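Structural protein (unclassified Rudivirus, PDB 6WQ0) forms the helical, filamentous nucleocapsid that wraps the viral DNA and maintains it in A-form, probably protecting it under extreme conditions. Local coordinates at residues 57-62 with 119-124. Numbering follows the deposited sequence.
Sequences EQVSAV and DAVTNI
Helices 50-64 and 115-126 pack at an obtuse angle of 141° between the N-to-C directions of the two short segments, whose axes lie 9.7 Å apart. The tight part centres on V62, whose two methyls divide the work: CG1, anti to the backbone N (chi1 169°), lies 3.8 Å from A120 CB, while CG2 meets I124 tip to tip, 3.7 Å from its CB and nearly as close to its CG1. Buried alongside, V59 and V121 cross obliquely, with V59 CG2 3.8 Å from V121 CG1; V59 also touches Q77 and V121 touches Y79, so helix 71-89 borders this side. The looser, solvent side is where Q58 meets I124, which thus serves both parts. Here Q58 CB rests 4.0 Å from I124 CG1, and the side chain, exposed and extended beyond CG, brings OE1 to 3.6 Å from I124 O, with no hydrogen bond between them. S60, on a different side of its helix, packs on a phosphate of the bound DNA. With no hydrogen bond or salt bridge between the segments, this oblique interface is held mainly by aliphatic contacts, consistent with largely hydrophobic cohesion carried by V59, V62, V121 and I124.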
ATOM      1  N   GLU C  57      -1.624  84.261   7.412  1.00 22.27           N
ATOM      2  CA  GLU C  57      -2.097  84.975   6.227  1.00 22.27           C
ATOM      3  C   GLU C  57      -2.280  86.469   6.494  1.00 22.27           C
ATOM      4  O   GLU C  57      -1.881  87.309   5.674  1.00 22.27           O
ATOM      5  CB  GLU C  57      -3.395  84.344   5.738  1.00 22.27           C
ATOM      6  CG  GLU C  57      -3.227  82.883   5.375  1.00 22.27           C
ATOM      7  CD  GLU C  57      -4.528  82.114   5.379  1.00 22.27           C
ATOM      8  OE1 GLU C  57      -5.582  82.720   5.658  1.00 22.27           O
ATOM      9  OE2 GLU C  57      -4.493  80.895   5.108  1.00 22.27           O
ATOM     10  N   GLN C  58      -2.858  86.822   7.644  1.00 23.55           N
ATOM     11  CA  GLN C  58      -3.070  88.233   7.958  1.00 23.55           C
ATOM     12  C   GLN C  58      -1.754  88.975   8.163  1.00 23.55           C
ATOM     13  O   GLN C  58      -1.593  90.108   7.690  1.00 23.55           O
ATOM     14  CB  GLN C  58      -3.945  88.361   9.197  1.00 23.55           C
ATOM     15  CG  GLN C  58      -5.365  87.934   8.983  1.00 23.55           C
ATOM     16  CD  GLN C  58      -6.271  88.430  10.070  1.00 23.55           C
ATOM     17  OE1 GLN C  58      -5.982  88.270  11.253  1.00 23.55           O
ATOM     18  NE2 GLN C  58      -7.374  89.053   9.682  1.00 23.55           N
ATOM     19  N   VAL C  59      -0.804  88.368   8.875  1.00 22.67           N
ATOM     20  CA  VAL C  59       0.474  89.027   9.099  1.00 22.67           C
ATOM     21  C   VAL C  59       1.240  89.166   7.793  1.00 22.67           C
ATOM     22  O   VAL C  59       1.936  90.160   7.586  1.00 22.67           O
ATOM     23  CB  VAL C  59       1.292  88.275  10.167  1.00 22.67           C
ATOM     24  CG1 VAL C  59       2.689  88.849  10.274  1.00 22.67           C
ATOM     25  CG2 VAL C  59       0.600  88.352  11.511  1.00 22.67           C
ATOM     26  N   SER C  60       1.132  88.188   6.893  1.00 22.38           N
ATOM     27  CA  SER C  60       1.748  88.328   5.577  1.00 22.38           C
ATOM     28  C   SER C  60       1.176  89.529   4.833  1.00 22.38           C
ATOM     29  O   SER C  60       1.920  90.351   4.277  1.00 22.38           O
ATOM     30  CB  SER C  60       1.547  87.044   4.777  1.00 22.38           C
ATOM     31  OG  SER C  60       2.215  87.095   3.531  1.00 22.38           O
ATOM     32  N   ALA C  61      -0.156  89.649   4.821  1.00 23.12           N
ATOM     33  CA  ALA C  61      -0.793  90.805   4.195  1.00 23.12           C
ATOM     34  C   ALA C  61      -0.301  92.112   4.804  1.00 23.12           C
ATOM     35  O   ALA C  61      -0.107  93.104   4.096  1.00 23.12           O
ATOM     36  CB  ALA C  61      -2.309  90.691   4.319  1.00 23.12           C
ATOM     37  N   VAL C  62      -0.099  92.134   6.122  1.00 23.98           N
ATOM     38  CA  VAL C  62       0.372  93.355   6.775  1.00 23.98           C
ATOM     39  C   VAL C  62       1.818  93.649   6.393  1.00 23.98           C
ATOM     40  O   VAL C  62       2.193  94.802   6.156  1.00 23.98           O
ATOM     41  CB  VAL C  62       0.204  93.248   8.302  1.00 23.98           C
ATOM     42  CG1 VAL C  62       0.925  94.382   8.997  1.00 23.98           C
ATOM     43  CG2 VAL C  62      -1.259  93.255   8.673  1.00 23.98           C
ATOM     44  N   ASP C 119       3.695  96.982  16.196  1.00 28.23           N
ATOM     45  CA  ASP C 119       2.376  97.540  16.471  1.00 28.23           C
ATOM     46  C   ASP C 119       1.374  97.156  15.391  1.00 28.23           C
ATOM     47  O   ASP C 119       0.224  96.830  15.696  1.00 28.23           O
ATOM     48  CB  ASP C 119       2.458  99.057  16.604  1.00 28.23           C
ATOM     49  CG  ASP C 119       3.277  99.491  17.791  1.00 28.23           C
ATOM     50  OD1 ASP C 119       3.766  98.611  18.524  1.00 28.23           O
ATOM     51  OD2 ASP C 119       3.435 100.709  17.993  1.00 28.23           O
ATOM     52  N   ALA C 120       1.791  97.185  14.124  1.00 26.90           N
ATOM     53  CA  ALA C 120       0.885  96.798  13.045  1.00 26.90           C
ATOM     54  C   ALA C 120       0.466  95.335  13.158  1.00 26.90           C
ATOM     55  O   ALA C 120      -0.705  94.995  12.942  1.00 26.90           O
ATOM     56  CB  ALA C 120       1.535  97.063  11.690  1.00 26.90           C
ATOM     57  N   VAL C 121       1.405  94.457  13.512  1.00 26.48           N
ATOM     58  CA  VAL C 121       1.094  93.034  13.634  1.00 26.48           C
ATOM     59  C   VAL C 121       0.163  92.785  14.815  1.00 26.48           C
ATOM     60  O   VAL C 121      -0.840  92.067  14.699  1.00 26.48           O
ATOM     61  CB  VAL C 121       2.389  92.211  13.752  1.00 26.48           C
ATOM     62  CG1 VAL C 121       2.066  90.758  13.995  1.00 26.48           C
ATOM     63  CG2 VAL C 121       3.207  92.342  12.494  1.00 26.48           C
ATOM     64  N   THR C 122       0.478  93.364  15.974  1.00 27.66           N
ATOM     65  CA  THR C 122      -0.404  93.170  17.117  1.00 27.66           C
ATOM     66  C   THR C 122      -1.755  93.843  16.917  1.00 27.66           C
ATOM     67  O   THR C 122      -2.736  93.424  17.534  1.00 27.66           O
ATOM     68  CB  THR C 122       0.268  93.665  18.399  1.00 27.66           C
ATOM     69  OG1 THR C 122      -0.569  93.371  19.525  1.00 27.66           O
ATOM     70  CG2 THR C 122       0.503  95.130  18.337  1.00 27.66           C
ATOM     71  N   ASN C 123      -1.843  94.842  16.041  1.00 27.88           N
ATOM     72  CA  ASN C 123      -3.135  95.430  15.723  1.00 27.88           C
ATOM     73  C   ASN C 123      -3.958  94.511  14.831  1.00 27.88           C
ATOM     74  O   ASN C 123      -5.161  94.346  15.050  1.00 27.88           O
ATOM     75  CB  ASN C 123      -2.933  96.792  15.062  1.00 27.88           C
ATOM     76  CG  ASN C 123      -4.232  97.467  14.704  1.00 27.88           C
ATOM     77  OD1 ASN C 123      -4.781  98.232  15.488  1.00 27.88           O
ATOM     78  ND2 ASN C 123      -4.724  97.201  13.506  1.00 27.88           N
ATOM     79  N   ILE C 124      -3.337  93.900  13.822  1.00 26.28           N
ATOM     80  CA  ILE C 124      -4.100  92.975  12.988  1.00 26.28           C
ATOM     81  C   ILE C 124      -4.509  91.740  13.783  1.00 26.28           C
ATOM     82  O   ILE C 124      -5.516  91.098  13.463  1.00 26.28           O
ATOM     83  CB  ILE C 124      -3.319  92.599  11.712  1.00 26.28           C
ATOM     84  CG1 ILE C 124      -4.270  92.091  10.629  1.00 26.28           C
ATOM     85  CG2 ILE C 124      -2.279  91.535  11.986  1.00 26.28           C
ATOM     86  CD1 ILE C 124      -5.143  93.142  10.043  1.00 26.28           C
TER